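Enoyl-[acyl-carrier-protein] reductase [FMN] (Thermotoga maritima, PDB 5GVH) binds FMN and probably catalyses the NADH-dependent reduction of enoyl-[acyl-carrier-protein] in fatty-acid synthesis. Local coordinates at residues Asn164-Ala169 with Gly186-Gln191; Pro117-Asp122 with Asp134-Glu139; Leu11-Pro16 with Gly38-Ile43; Ile17-Met22 with Thr194-Ser199. All coordinates share one frame; numbering follows the deposited sequence.

Contact 1 of 4, residues Asn164-Ala169 with Gly186-Gln191; sequences NIPVIA and GAEAVQ. With FMN (flavin mononucleotide), chain C.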
# COMPACT_ATOMS: atom_id res chain seq x y z
N ASN A 164 13.59 -8.75 -14.72
CA ASN A 164 13.00 -8.97 -16.03
C ASN A 164 12.01 -10.12 -16.07
O ASN A 164 11.23 -10.20 -17.03
CB ASN A 164 14.11 -9.20 -17.07
CG ASN A 164 14.79 -7.89 -17.49
OD1 ASN A 164 14.63 -7.43 -18.62
ND2 ASN A 164 15.54 -7.28 -16.57
N ILE A 165 11.98 -10.98 -15.06
CA ILE A 165 10.99 -12.06 -15.03
C ILE A 165 9.65 -11.47 -14.62
O ILE A 165 9.61 -10.39 -14.02
CB ILE A 165 11.42 -13.19 -14.08
CG1 ILE A 165 11.56 -12.68 -12.64
CG2 ILE A 165 12.70 -13.86 -14.55
CD1 ILE A 165 11.96 -13.77 -11.66
N PRO A 166 8.53 -12.12 -14.92
CA PRO A 166 7.22 -11.54 -14.58
C PRO A 166 7.04 -11.37 -13.07
O PRO A 166 7.45 -12.22 -12.28
CB PRO A 166 6.22 -12.56 -15.14
CG PRO A 166 6.98 -13.27 -16.23
CD PRO A 166 8.39 -13.35 -15.72
N VAL A 167 6.40 -10.26 -12.70
CA VAL A 167 6.07 -9.94 -11.32
C VAL A 167 4.58 -10.15 -11.11
O VAL A 167 3.76 -9.79 -11.96
CB VAL A 167 6.47 -8.48 -10.97
CG1 VAL A 167 6.05 -8.13 -9.54
CG2 VAL A 167 7.97 -8.28 -11.17
N ILE A 168 4.23 -10.75 -9.97
CA ILE A 168 2.84 -11.04 -9.62
C ILE A 168 2.51 -10.27 -8.35
O ILE A 168 3.08 -10.54 -7.28
CB ILE A 168 2.60 -12.55 -9.44
CG1 ILE A 168 3.05 -13.32 -10.69
CG2 ILE A 168 1.14 -12.85 -9.15
CD1 ILE A 168 2.92 -14.83 -10.55
N ALA A 169 1.59 -9.33 -8.46
CA ALA A 169 1.26 -8.47 -7.34
C ALA A 169 0.37 -9.23 -6.37
O ALA A 169 -0.59 -9.87 -6.79
CB ALA A 169 0.56 -7.21 -7.82
N GLY A 186 3.15 -2.34 -12.91
CA GLY A 186 4.15 -3.15 -13.58
C GLY A 186 3.93 -4.65 -13.47
O GLY A 186 4.71 -5.40 -14.07
N ALA A 187 2.93 -5.12 -12.73
CA ALA A 187 2.69 -6.55 -12.59
C ALA A 187 2.06 -7.10 -13.86
O ALA A 187 1.55 -6.36 -14.71
CB ALA A 187 1.79 -6.85 -11.40
N GLU A 188 2.11 -8.42 -14.00
CA GLU A 188 1.52 -9.13 -15.12
C GLU A 188 0.59 -10.25 -14.67
O GLU A 188 0.19 -11.09 -15.49
CB GLU A 188 2.62 -9.69 -16.03
CG GLU A 188 3.62 -8.64 -16.45
CD GLU A 188 4.67 -9.17 -17.38
OE1 GLU A 188 4.30 -9.70 -18.45
OE2 GLU A 188 5.86 -9.07 -17.03
N ALA A 189 0.23 -10.27 -13.39
CA ALA A 189 -0.78 -11.15 -12.82
C ALA A 189 -1.01 -10.68 -11.39
O ALA A 189 -0.26 -9.86 -10.87
CB ALA A 189 -0.37 -12.63 -12.87
N VAL A 190 -2.05 -11.23 -10.75
CA VAL A 190 -2.36 -10.94 -9.35
C VAL A 190 -2.57 -12.23 -8.58
O VAL A 190 -2.99 -13.25 -9.14
CB VAL A 190 -3.59 -10.01 -9.20
CG1 VAL A 190 -3.31 -8.63 -9.85
CG2 VAL A 190 -4.85 -10.66 -9.75
N GLN A 191 -2.26 -12.18 -7.29
CA GLN A 191 -2.50 -13.27 -6.35
C GLN A 191 -3.38 -12.76 -5.21
O GLN A 191 -3.11 -11.70 -4.63
CB GLN A 191 -1.18 -13.83 -5.81
CG GLN A 191 -1.32 -14.64 -4.53
CD GLN A 191 0.00 -15.25 -4.07
OE1 GLN A 191 0.50 -16.19 -4.68
NE2 GLN A 191 0.56 -14.74 -2.96
N1 FMN C . 1.36 -17.17 2.23
C2 FMN C . 2.38 -18.11 2.21
O2 FMN C . 3.39 -17.97 1.53
N3 FMN C . 2.26 -19.24 2.98
C4 FMN C . 1.15 -19.45 3.76
O4 FMN C . 1.09 -20.47 4.45
C4A FMN C . 0.13 -18.50 3.78
N5 FMN C . -0.99 -18.71 4.56
C5A FMN C . -2.01 -17.79 4.56
C6 FMN C . -3.14 -18.02 5.35
C7 FMN C . -4.18 -17.11 5.36
C7M FMN C . -5.38 -17.39 6.22
C8 FMN C . -4.10 -15.95 4.59
C8M FMN C . -5.23 -14.95 4.61
C9 FMN C . -2.98 -15.71 3.80
C9A FMN C . -1.92 -16.63 3.78
N10 FMN C . -0.79 -16.42 3.00
C10 FMN C . 0.23 -17.35 3.00
C1' FMN C . -0.69 -15.18 2.15
C2' FMN C . -1.40 -15.42 0.82
O2' FMN C . -0.71 -16.40 0.08
C3' FMN C . -1.47 -14.16 -0.04
O3' FMN C . -0.17 -13.87 -0.50
C4' FMN C . -2.09 -12.99 0.70
O4' FMN C . -3.32 -13.41 1.24
C5' FMN C . -2.40 -11.82 -0.24
O5' FMN C . -3.08 -10.80 0.47
P FMN C . -4.69 -10.60 0.42
O1P FMN C . -4.98 -9.12 0.62
O2P FMN C . -5.28 -11.07 -0.89
O3P FMN C . -5.31 -11.34 1.58
O HOH W 1 6.33 -8.09 -14.36
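I168 turns CG1 to the side of its backbone N (chi1 -55°), which lays CG2 against A189, 4.0 Å from A189 CB, and against the backbone joining V190 to Q191. Q191 has CG anti to its N (chi1 162°) and an extended chain, carrying its amide away from I168 to the ribityl chain of FMN, where Q191 NE2 gives FMN O3' a weak bond of 2.7 Å. The backbones pair in parallel around A169: A169 N bonds to A189 O (3.1 Å), and Q191 N to A169 O (2.9 Å). E188 N meets V167 O at 3.0 Å in a nearly straight bond. A169 CB and A187 CB touch at 3.8 Å. Where the chains diverge, a water accepts from V167 N and donates to G186 O and to E188 OE2 (2.9 Å); the same carboxylate oxygen is salt-bridged to R6. G186, at positive phi, ends helix 176-184 in a Schellman motif. That helix links the two strands as a beta-alpha-beta crossover and packs through A182 on A169 and V190; V156 of helix 152-162 covers A169 and A187, while strands 136-139 and 17-19 continue the sheet on either side.

Contact 2 of 4, residues Pro117-Asp122 with Asp134-Glu139; sequences PVVASD and DAVIAE. With FMN (flavin mononucleotide), chain C.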
# COMPACT_ATOMS: atom_id res chain seq x y z
N PRO A 117 8.95 -17.67 -6.15
CA PRO A 117 9.09 -17.27 -4.74
C PRO A 117 8.27 -16.02 -4.42
O PRO A 117 8.04 -15.16 -5.28
CB PRO A 117 10.59 -16.97 -4.60
CG PRO A 117 11.24 -17.51 -5.83
CD PRO A 117 10.20 -17.47 -6.90
N VAL A 118 7.83 -15.95 -3.16
CA VAL A 118 7.19 -14.76 -2.61
C VAL A 118 8.26 -13.88 -1.97
O VAL A 118 8.97 -14.33 -1.06
CB VAL A 118 6.11 -15.12 -1.58
CG1 VAL A 118 5.68 -13.87 -0.81
CG2 VAL A 118 4.90 -15.77 -2.27
N VAL A 119 8.36 -12.63 -2.42
CA VAL A 119 9.38 -11.70 -1.95
C VAL A 119 8.73 -10.43 -1.42
O VAL A 119 7.58 -10.12 -1.74
CB VAL A 119 10.40 -11.35 -3.06
CG1 VAL A 119 10.83 -12.61 -3.79
CG2 VAL A 119 9.78 -10.33 -4.02
N ALA A 120 9.50 -9.68 -0.62
CA ALA A 120 9.05 -8.41 -0.05
C ALA A 120 10.10 -7.31 -0.21
O ALA A 120 10.07 -6.31 0.52
CB ALA A 120 8.69 -8.57 1.43
N SER A 121 11.00 -7.45 -1.18
CA SER A 121 12.04 -6.48 -1.45
C SER A 121 12.55 -6.72 -2.86
O SER A 121 12.46 -7.84 -3.38
CB SER A 121 13.18 -6.58 -0.43
OG SER A 121 13.82 -7.85 -0.49
N ASP A 122 13.09 -5.67 -3.47
CA ASP A 122 13.67 -5.81 -4.79
C ASP A 122 14.97 -6.61 -4.74
O ASP A 122 15.25 -7.41 -5.65
CB ASP A 122 13.90 -4.43 -5.43
CG ASP A 122 14.75 -3.51 -4.57
OD1 ASP A 122 14.52 -3.45 -3.34
OD2 ASP A 122 15.64 -2.83 -5.13
N ASP A 134 11.28 -18.45 -12.01
CA ASP A 134 10.57 -18.21 -13.26
C ASP A 134 9.70 -16.97 -13.20
O ASP A 134 9.46 -16.32 -14.22
CB ASP A 134 9.68 -19.41 -13.61
CG ASP A 134 10.44 -20.71 -13.62
OD1 ASP A 134 10.42 -21.42 -12.60
OD2 ASP A 134 11.03 -21.01 -14.67
N ALA A 135 9.18 -16.67 -12.01
CA ALA A 135 8.47 -15.43 -11.74
C ALA A 135 8.70 -15.10 -10.27
O ALA A 135 9.40 -15.82 -9.55
CB ALA A 135 6.98 -15.57 -12.06
N VAL A 136 8.08 -14.01 -9.83
CA VAL A 136 8.20 -13.53 -8.46
C VAL A 136 6.85 -12.98 -8.02
O VAL A 136 6.21 -12.22 -8.76
CB VAL A 136 9.29 -12.44 -8.35
CG1 VAL A 136 9.06 -11.60 -7.15
CG2 VAL A 136 10.66 -13.07 -8.28
N ILE A 137 6.41 -13.37 -6.83
CA ILE A 137 5.23 -12.78 -6.20
C ILE A 137 5.71 -11.67 -5.27
O ILE A 137 6.34 -11.95 -4.24
CB ILE A 137 4.42 -13.83 -5.44
CG1 ILE A 137 3.78 -14.81 -6.42
CG2 ILE A 137 3.35 -13.16 -4.57
CD1 ILE A 137 3.44 -16.14 -5.79
N ALA A 138 5.40 -10.42 -5.61
CA ALA A 138 5.72 -9.27 -4.76
C ALA A 138 4.52 -8.99 -3.86
O ALA A 138 3.47 -8.53 -4.32
CB ALA A 138 6.06 -8.04 -5.60
N GLU A 139 4.68 -9.26 -2.56
CA GLU A 139 3.57 -9.22 -1.61
C GLU A 139 3.72 -8.03 -0.67
O GLU A 139 4.63 -8.00 0.17
CB GLU A 139 3.49 -10.51 -0.80
CG GLU A 139 2.25 -10.52 0.07
CD GLU A 139 2.29 -11.55 1.16
OE1 GLU A 139 2.97 -11.32 2.18
OE2 GLU A 139 1.61 -12.59 1.02
N1 FMN C . 1.36 -17.17 2.23
C2 FMN C . 2.38 -18.11 2.21
O2 FMN C . 3.39 -17.97 1.53
N3 FMN C . 2.26 -19.24 2.98
C4 FMN C . 1.15 -19.45 3.76
O4 FMN C . 1.09 -20.47 4.45
C4A FMN C . 0.13 -18.50 3.78
N5 FMN C . -0.99 -18.71 4.56
C5A FMN C . -2.01 -17.79 4.56
C6 FMN C . -3.14 -18.02 5.35
C7 FMN C . -4.18 -17.11 5.36
C7M FMN C . -5.38 -17.39 6.22
C8 FMN C . -4.10 -15.95 4.59
C8M FMN C . -5.23 -14.95 4.61
C9 FMN C . -2.98 -15.71 3.80
C9A FMN C . -1.92 -16.63 3.78
N10 FMN C . -0.79 -16.42 3.00
C10 FMN C . 0.23 -17.35 3.00
C1' FMN C . -0.69 -15.18 2.15
C2' FMN C . -1.40 -15.42 0.82
O2' FMN C . -0.71 -16.40 0.08
C3' FMN C . -1.47 -14.16 -0.04
O3' FMN C . -0.17 -13.87 -0.50
C4' FMN C . -2.09 -12.99 0.70
O4' FMN C . -3.32 -13.41 1.24
C5' FMN C . -2.40 -11.82 -0.24
O5' FMN C . -3.08 -10.80 0.47
P FMN C . -4.69 -10.60 0.42
O1P FMN C . -4.98 -9.12 0.62
O2P FMN C . -5.28 -11.07 -0.89
O3P FMN C . -5.31 -11.34 1.58
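The beta-alpha-beta unit made of strand 114-119, helix 122-131 and strand 136-139, one step of the TIM barrel, is closed by parallel pairing of V118 with I137 and V119 with A138. The short strand axes approach to 4.7 Å and diverge by 30°. I137 is held through both of its backbone polar groups: I137 N bonds to P117 O (2.9 Å) and I137 O accepts V119 N (2.8 Å). E139 N reaches V119 O at 3.1 Å, almost head-on to the carbonyl. On one face of the sheet V118 spreads its two methyls over different neighbours. CG1, anti to the backbone N (chi1 168°), lies 4.0 Å from E139 CB, while V118 CG2 rests 3.7 Å from I137 CB and touches that residue's CG2 and CD1. Cut back to alanine, V118 would lose both methyls, which would probably open a gap beside I137 and remove the support of the E139 CB. On the opposite face V119 crosses V136 at about a right angle, and V119 CG2 presses tightly on V136 CG1 at 3.5 Å. Beyond the strand, S121 N-caps helix 122-131 through L124 N, close to R218 of the second subunit. E139 extends from the strand end toward the cofactor, where the FMN O3' hydroxyl donates to E139 OE2 (2.7 Å). The chemistry divides: backbone bonds and apolar branches build the wall, while a carboxylate at its end accepts the ribityl hydroxyl and so can fix the direction of its proton.

Contact 3 of 4, residues Leu11-Pro16 with Gly38-Ile43; sequences LEIEHP and GGLGII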
# COMPACT_ATOMS: atom_id res chain seq x y z
N LEU A 11 2.42 -20.26 -17.32
CA LEU A 11 1.71 -21.27 -16.55
C LEU A 11 0.66 -22.00 -17.38
O LEU A 11 -0.07 -22.82 -16.82
CB LEU A 11 1.04 -20.61 -15.33
CG LEU A 11 1.80 -20.41 -14.01
CD1 LEU A 11 3.24 -19.96 -14.22
CD2 LEU A 11 1.07 -19.37 -13.18
N GLU A 12 0.57 -21.74 -18.69
CA GLU A 12 -0.50 -22.28 -19.52
C GLU A 12 -1.84 -22.08 -18.83
O GLU A 12 -2.63 -23.00 -18.67
CB GLU A 12 -0.27 -23.76 -19.85
CG GLU A 12 1.20 -24.20 -19.91
CD GLU A 12 1.90 -23.82 -21.21
OE1 GLU A 12 1.21 -23.74 -22.25
OE2 GLU A 12 3.13 -23.60 -21.18
N ILE A 13 -2.06 -20.85 -18.37
CA ILE A 13 -3.23 -20.49 -17.59
C ILE A 13 -4.12 -19.59 -18.45
O ILE A 13 -3.65 -18.93 -19.38
CB ILE A 13 -2.80 -19.81 -16.26
CG1 ILE A 13 -3.78 -20.14 -15.14
CG2 ILE A 13 -2.64 -18.32 -16.40
CD1 ILE A 13 -3.60 -21.55 -14.63
N GLU A 14 -5.41 -19.59 -18.15
CA GLU A 14 -6.37 -18.75 -18.83
C GLU A 14 -6.39 -17.28 -18.39
O GLU A 14 -6.32 -16.42 -19.20
CB GLU A 14 -7.76 -19.35 -18.71
CG GLU A 14 -8.62 -19.12 -19.89
CD GLU A 14 -10.06 -19.52 -19.69
OE1 GLU A 14 -10.43 -20.06 -18.64
OE2 GLU A 14 -10.85 -19.28 -20.60
N HIS A 15 -6.46 -17.02 -17.10
CA HIS A 15 -6.50 -15.68 -16.53
C HIS A 15 -5.29 -15.33 -15.68
O HIS A 15 -4.72 -16.23 -15.10
CB HIS A 15 -7.72 -15.62 -15.65
CG HIS A 15 -8.97 -16.08 -16.32
ND1 HIS A 15 -9.38 -15.59 -17.52
CD2 HIS A 15 -9.90 -16.97 -15.93
CE1 HIS A 15 -10.52 -16.16 -17.85
NE2 HIS A 15 -10.86 -17.00 -16.90
N PRO A 16 -4.88 -14.07 -15.56
CA PRO A 16 -3.67 -13.88 -14.74
C PRO A 16 -4.04 -13.71 -13.27
O PRO A 16 -3.79 -12.65 -12.68
CB PRO A 16 -3.07 -12.59 -15.29
CG PRO A 16 -4.25 -11.74 -15.60
CD PRO A 16 -5.44 -12.65 -15.81
N GLY A 38 -10.13 -21.20 -14.57
CA GLY A 38 -9.16 -20.57 -15.44
C GLY A 38 -8.00 -19.89 -14.73
O GLY A 38 -7.01 -19.53 -15.39
N GLY A 39 -8.10 -19.69 -13.42
CA GLY A 39 -6.98 -19.21 -12.63
C GLY A 39 -6.06 -20.35 -12.23
O GLY A 39 -6.11 -21.45 -12.78
N LEU A 40 -5.21 -20.07 -11.23
CA LEU A 40 -4.24 -21.05 -10.74
C LEU A 40 -4.47 -21.25 -9.25
O LEU A 40 -3.97 -20.47 -8.43
CB LEU A 40 -2.81 -20.62 -11.02
CG LEU A 40 -1.75 -21.64 -10.58
CD1 LEU A 40 -1.43 -22.65 -11.69
CD2 LEU A 40 -0.48 -20.95 -10.07
N GLY A 41 -5.23 -22.28 -8.89
CA GLY A 41 -5.28 -22.70 -7.51
C GLY A 41 -3.92 -23.18 -7.03
O GLY A 41 -3.05 -23.55 -7.83
N ILE A 42 -3.73 -23.15 -5.72
CA ILE A 42 -2.45 -23.50 -5.10
C ILE A 42 -2.74 -24.18 -3.76
O ILE A 42 -3.44 -23.60 -2.92
CB ILE A 42 -1.54 -22.28 -4.91
CG1 ILE A 42 -0.90 -21.90 -6.25
CG2 ILE A 42 -0.46 -22.54 -3.85
CD1 ILE A 42 -0.03 -20.64 -6.21
N ILE A 43 -2.23 -25.40 -3.59
CA ILE A 43 -2.37 -26.11 -2.32
C ILE A 43 -1.42 -25.50 -1.30
O ILE A 43 -0.21 -25.40 -1.54
CB ILE A 43 -2.08 -27.62 -2.50
CG1 ILE A 43 -2.97 -28.25 -3.57
CG2 ILE A 43 -2.26 -28.36 -1.18
CD1 ILE A 43 -2.66 -29.73 -3.84
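I13 forms the tight part of the contact, its side chain driven between the G38-G39 backbone and L40. I13 CG1 lies 3.3 Å from G38 O, I13 CD1 comes to 3.1 Å from G39 O, and the same methyl rests 3.8 Å from L40 CB. Beside it L11 and L40 cross at about a right angle, with L11 CD2 and L40 CD2 3.8 Å apart. Were I13 a serine, the CG1-CD1 arm would be gone, which would probably open a gap beside L40 and G39. G38 O also takes the polar grip: H15 N bonds to it at 3.1 Å and nearly straight (165°), although the donor stands 47° above the carbonyl plane, and E14 N adds a weak bond. G38 ends helix 28-36 in a Schellman motif at positive phi; these backbone angles call for glycine, and a CB would also strike E14 OE1 and H15 CD2. The solvent side is looser. E14 is exposed; its CB lies near G38 O and its extended chain brings E14 OE1 to 3.5 Å from G38 CA, while the partly exposed H15 ring leans obliquely on the G38-G39 peptide with H15 CD2 3.7 Å from G38 CA. H15 is backed by I294 and L298 of helix 290-310. The loop 11-16 leads from helix 6-10 into strand 17-19, and L40, just ahead of strand 42-44, bonds through its backbone to I17 and M19, so the contact lies where the first and second barrel strands come together.

Contact 4 of 4, residues Ile17-Met22 with Thr194-Ser199; sequences ILMGGM and TRFVAS. With FMN (flavin mononucleotide), chain C.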
# COMPACT_ATOMS: atom_id res chain seq x y z
N ILE A 17 -4.62 -14.75 -12.69
CA ILE A 17 -5.08 -14.72 -11.30
C ILE A 17 -4.54 -15.95 -10.59
O ILE A 17 -4.87 -17.07 -10.96
CB ILE A 17 -6.62 -14.69 -11.20
CG1 ILE A 17 -7.19 -13.40 -11.77
CG2 ILE A 17 -7.06 -14.88 -9.75
CD1 ILE A 17 -8.71 -13.35 -11.64
N LEU A 18 -3.74 -15.73 -9.55
CA LEU A 18 -3.26 -16.81 -8.70
C LEU A 18 -4.06 -16.85 -7.41
O LEU A 18 -4.54 -15.83 -6.91
CB LEU A 18 -1.78 -16.64 -8.34
CG LEU A 18 -0.63 -16.65 -9.36
CD1 LEU A 18 0.53 -17.50 -8.85
CD2 LEU A 18 -1.06 -17.05 -10.75
N MET A 19 -4.19 -18.04 -6.85
CA MET A 19 -4.69 -18.23 -5.49
C MET A 19 -3.49 -18.31 -4.57
O MET A 19 -2.62 -19.17 -4.76
CB MET A 19 -5.54 -19.50 -5.42
CG MET A 19 -6.30 -19.76 -4.11
SD MET A 19 -6.92 -21.49 -4.13
CE MET A 19 -6.04 -22.18 -2.75
N GLY A 20 -3.42 -17.42 -3.58
CA GLY A 20 -2.33 -17.46 -2.63
C GLY A 20 -2.25 -18.76 -1.85
O GLY A 20 -3.27 -19.25 -1.34
N GLY A 21 -1.06 -19.35 -1.75
CA GLY A 21 -0.88 -20.50 -0.90
C GLY A 21 -1.25 -20.16 0.52
O GLY A 21 -0.78 -19.13 1.02
N MET A 22 -2.09 -20.96 1.18
CA MET A 22 -2.59 -20.62 2.51
C MET A 22 -2.60 -21.87 3.40
O MET A 22 -3.23 -22.87 3.05
CB MET A 22 -4.01 -20.01 2.44
CG MET A 22 -4.10 -18.60 1.80
SD MET A 22 -5.78 -17.89 1.74
CE MET A 22 -6.50 -18.84 0.38
N THR A 194 -7.42 -13.48 0.76
CA THR A 194 -8.65 -13.17 1.49
C THR A 194 -9.87 -13.21 0.58
O THR A 194 -10.93 -13.70 0.98
CB THR A 194 -8.54 -11.80 2.19
OG1 THR A 194 -7.36 -11.76 3.01
CG2 THR A 194 -9.76 -11.53 3.09
N ARG A 195 -9.75 -12.68 -0.64
CA ARG A 195 -10.88 -12.74 -1.58
C ARG A 195 -11.30 -14.18 -1.89
O ARG A 195 -12.49 -14.45 -2.12
CB ARG A 195 -10.51 -11.99 -2.87
CG ARG A 195 -11.48 -12.15 -4.04
CD ARG A 195 -12.81 -11.44 -3.82
NE ARG A 195 -13.70 -12.17 -2.91
CZ ARG A 195 -14.97 -11.86 -2.71
NH1 ARG A 195 -15.52 -10.83 -3.35
NH2 ARG A 195 -15.70 -12.58 -1.86
N PHE A 196 -10.37 -15.13 -1.90
CA PHE A 196 -10.72 -16.52 -2.20
C PHE A 196 -11.12 -17.33 -0.97
O PHE A 196 -11.71 -18.40 -1.12
CB PHE A 196 -9.56 -17.23 -2.91
CG PHE A 196 -9.48 -16.94 -4.41
CD1 PHE A 196 -8.26 -16.70 -5.03
CD2 PHE A 196 -10.63 -16.95 -5.20
CE1 PHE A 196 -8.18 -16.46 -6.40
CE2 PHE A 196 -10.55 -16.70 -6.57
CZ PHE A 196 -9.32 -16.45 -7.17
N VAL A 197 -10.80 -16.86 0.23
CA VAL A 197 -11.39 -17.46 1.43
C VAL A 197 -12.88 -17.15 1.49
O VAL A 197 -13.69 -17.97 1.94
CB VAL A 197 -10.65 -16.98 2.69
CG1 VAL A 197 -11.27 -17.57 3.96
CG2 VAL A 197 -9.16 -17.30 2.61
N ALA A 198 -13.27 -15.95 1.02
CA ALA A 198 -14.66 -15.50 1.05
C ALA A 198 -15.42 -15.99 -0.18
O ALA A 198 -16.06 -15.23 -0.91
CB ALA A 198 -14.71 -13.98 1.17
N SER A 199 -15.32 -17.30 -0.42
CA SER A 199 -15.98 -17.95 -1.54
C SER A 199 -16.76 -19.15 -1.02
O SER A 199 -16.42 -19.72 0.02
CB SER A 199 -14.98 -18.41 -2.60
OG SER A 199 -14.10 -19.38 -2.05
N1 FMN C . 1.36 -17.17 2.23
C2 FMN C . 2.38 -18.11 2.21
O2 FMN C . 3.39 -17.97 1.53
N3 FMN C . 2.26 -19.24 2.98
C4 FMN C . 1.15 -19.45 3.76
O4 FMN C . 1.09 -20.47 4.45
C4A FMN C . 0.13 -18.50 3.78
N5 FMN C . -0.99 -18.71 4.56
C5A FMN C . -2.01 -17.79 4.56
C6 FMN C . -3.14 -18.02 5.35
C7 FMN C . -4.18 -17.11 5.36
C7M FMN C . -5.38 -17.39 6.22
C8 FMN C . -4.10 -15.95 4.59
C8M FMN C . -5.23 -14.95 4.61
C9 FMN C . -2.98 -15.71 3.80
C9A FMN C . -1.92 -16.63 3.78
N10 FMN C . -0.79 -16.42 3.00
C10 FMN C . 0.23 -17.35 3.00
C1' FMN C . -0.69 -15.18 2.15
C2' FMN C . -1.40 -15.42 0.82
O2' FMN C . -0.71 -16.40 0.08
C3' FMN C . -1.47 -14.16 -0.04
O3' FMN C . -0.17 -13.87 -0.50
C4' FMN C . -2.09 -12.99 0.70
O4' FMN C . -3.32 -13.41 1.24
C5' FMN C . -2.40 -11.82 -0.24
O5' FMN C . -3.08 -10.80 0.47
P FMN C . -4.69 -10.60 0.42
O1P FMN C . -4.98 -9.12 0.62
O2P FMN C . -5.28 -11.07 -0.89
O3P FMN C . -5.31 -11.34 1.58
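FMN O3P is gripped twice by T194, through OG1 at 2.5 Å and through the backbone N at 3.1 Å. A chi1 of -54° sets OG1 beside that N, and both converge on one oxygen; T194 OG1 is also engaged by G278 N. Two residues on, F196 presents its ring edge to strand 17-19. L18 O lies in the ring plane, 3.7 Å from F196 CE1, and I17 CG2 meets the edge 3.8 Å from F196 CZ. M19 CG adds an oblique contact at 3.7 Å with F196 CD1. M22 CG sits over the benzenoid ring of the flavin, 3.5 Å from FMN C9A; an extended chi2 (-179°) carries M22 SD to V197 CG2 at 3.5 Å, and the bend at chi3 keeps CE near the same methyl. G20 has no room for a CB, which would collide with FMN O2'. With T194 N bonded to O3P, the start of helix 194-197 faces the phosphate, and its dipole would probably favour the anion. A short helix after the eighth strand, with T194 at its first turn and G193 N and G172 N also bonded to FMN, is the familiar phosphate-binding arrangement of FMN-dependent TIM barrels.

Overall arrangement
Contacts 1, 2 and 4 are buried and reach FMN; contact 3 is only partly buried and lies away from the cofactor. Contacts 1 and 2 have the same chemistry, parallel backbone pairing across two beta-alpha-beta units, and their neighbouring strands 136-139 and 167-170 are stitched together by I168, which bonds to V136 and A138. Their E139 and Q191 meet at one ribityl hydroxyl. Contact 4 relies instead on apolar side chains and phosphate binding, and brackets both along the sequence. Contact 3 combines a helix-ending glycine with a gripped carbonyl and apolar packing on L40; its segments alternate with those of contact 4. L40 and V190 both bond to strand 17-19, which thus lies between contacts 1 and 3.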